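Side-chain contact in vestitone reductase (Medicago sativa, PDB 2P4H), which catalyses the stereospecific, NADPH-dependent reduction of (3R)-vestitone to the isoflavanol DMI, the penultimate step in making the defence compound medicarpin: residues 308-311 with 312-316. Numbering follows the deposited sequence.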
loop_
_atom_site.group_PDB
_atom_site.type_symbol
_atom_site.label_atom_id
_atom_site.label_comp_id
_atom_site.label_asym_id
_atom_site.label_seq_id
_atom_site.Cartn_x
_atom_site.Cartn_y
_atom_site.Cartn_z
ATOM N N MET A 308 14.560 -4.794 -3.500
ATOM C CA MET A 308 13.756 -3.855 -2.727
ATOM C C MET A 308 14.616 -2.870 -1.938
ATOM O O MET A 308 14.410 -1.654 -2.010
ATOM C CB MET A 308 12.841 -4.637 -1.786
ATOM C CG MET A 308 11.975 -3.775 -0.889
ATOM S SD MET A 308 11.047 -4.778 0.280
ATOM C CE MET A 308 12.379 -5.497 1.232
ATOM N N PHE A 309 15.574 -3.391 -1.180
ATOM C CA PHE A 309 16.450 -2.531 -0.400
ATOM C C PHE A 309 17.343 -1.676 -1.291
ATOM O O PHE A 309 17.555 -0.501 -1.000
ATOM C CB PHE A 309 17.315 -3.360 0.559
ATOM C CG PHE A 309 16.602 -3.768 1.821
ATOM C CD1 PHE A 309 16.251 -2.814 2.773
ATOM C CD2 PHE A 309 16.262 -5.097 2.049
ATOM C CE1 PHE A 309 15.567 -3.178 3.938
ATOM C CE2 PHE A 309 15.576 -5.472 3.209
ATOM C CZ PHE A 309 15.229 -4.508 4.154
ATOM N N ASP A 310 17.858 -2.242 -2.380
ATOM C CA ASP A 310 18.732 -1.457 -3.241
ATOM C C ASP A 310 18.000 -0.319 -3.929
ATOM O O ASP A 310 18.522 0.794 -4.011
ATOM C CB ASP A 310 19.414 -2.325 -4.298
ATOM C CG ASP A 310 20.563 -1.597 -4.969
ATOM O OD1 ASP A 310 21.531 -1.247 -4.258
ATOM O OD2 ASP A 310 20.494 -1.363 -6.193
ATOM N N ASP A 311 16.795 -0.584 -4.428
ATOM C CA ASP A 311 16.036 0.464 -5.096
ATOM C C ASP A 311 15.738 1.605 -4.131
ATOM O O ASP A 311 15.851 2.776 -4.491
ATOM C CB ASP A 311 14.735 -0.091 -5.689
ATOM C CG ASP A 311 14.970 -0.882 -6.965
ATOM O OD1 ASP A 311 16.013 -0.657 -7.613
ATOM O OD2 ASP A 311 14.112 -1.713 -7.337
ATOM N N ALA A 312 15.374 1.268 -2.899
ATOM C CA ALA A 312 15.083 2.288 -1.904
ATOM C C ALA A 312 16.346 3.079 -1.552
ATOM O O ALA A 312 16.327 4.308 -1.493
ATOM C CB ALA A 312 14.499 1.643 -0.648
ATOM N N ILE A 313 17.447 2.372 -1.324
ATOM C CA ILE A 313 18.698 3.024 -0.964
ATOM C C ILE A 313 19.239 3.930 -2.068
ATOM O O ILE A 313 19.622 5.072 -1.795
ATOM C CB ILE A 313 19.743 1.969 -0.537
ATOM C CG1 ILE A 313 19.361 1.428 0.847
ATOM C CG2 ILE A 313 21.143 2.570 -0.521
ATOM C CD1 ILE A 313 20.140 0.204 1.281
ATOM N N GLN A 314 19.254 3.450 -3.309
ATOM C CA GLN A 314 19.750 4.276 -4.409
ATOM C C GLN A 314 18.869 5.512 -4.594
ATOM O O GLN A 314 19.372 6.609 -4.863
ATOM C CB GLN A 314 19.798 3.483 -5.721
ATOM C CG GLN A 314 20.732 2.276 -5.718
ATOM C CD GLN A 314 22.098 2.574 -5.122
ATOM O OE1 GLN A 314 22.650 3.662 -5.306
ATOM N NE2 GLN A 314 22.658 1.599 -4.418
ATOM N N CYS A 315 17.557 5.346 -4.448
ATOM C CA CYS A 315 16.642 6.469 -4.611
ATOM C C CYS A 315 16.894 7.492 -3.506
ATOM O O CYS A 315 16.949 8.698 -3.762
ATOM C CB CYS A 315 15.188 5.987 -4.576
ATOM S SG CYS A 315 13.982 7.246 -5.062
ATOM N N CYS A 316 17.063 7.013 -2.278
ATOM C CA CYS A 316 17.331 7.910 -1.161
ATOM C C CYS A 316 18.635 8.676 -1.365
ATOM O O CYS A 316 18.718 9.865 -1.051
ATOM C CB CYS A 316 17.390 7.125 0.150
ATOM S SG CYS A 316 15.767 6.666 0.792
#
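Asp310 OD1 is gripped twice: by Gln314 NE2, one helical turn on, at 3.1 Å, and by the hydroxyl of Tyr267, its stronger partner. The amide bond is nearly straight, 167° at the hydrogen, and OD1 lies close to the amide plane of Gln314. The carboxylate is turned differently, since NE2 reaches OD1 from above its plane and the two flat groups stand 49° apart. With chi1 at -166°, Asp310 swings its CG away from its own backbone N and alongside its carbonyl carbon, which brings the carboxylate within reach of Gln314 NE2 although the side chain leaves the backbone heading away. In Gln314 chi1 sets CG 3.2 Å from Asp310 O, and a bend at chi2 then turns the amide back so that NE2 meets OD1. The same carbonyl oxygen accepts the backbone N-H of Gln314, N to O 2.8 Å, so backbone and side chain tie one pair of residues together. At its other end the amide is held by Lys317, which bonds OE1 and fixes which way round the group sits. On another face of the helix, Ile313 CG1 rests 3.2 Å from Phe309 O, while both side chains pack on Leu263 of helix 256-266. Asp311 hydrogen-bonds through OD2 to NE2 of His226. Helix 305-319 is thus pinned to this Rossmann-type reductase by greasy contacts and acids; two hydrogen bonds on OD1, one from an amide N-H, would be consistent with a charged carboxylate.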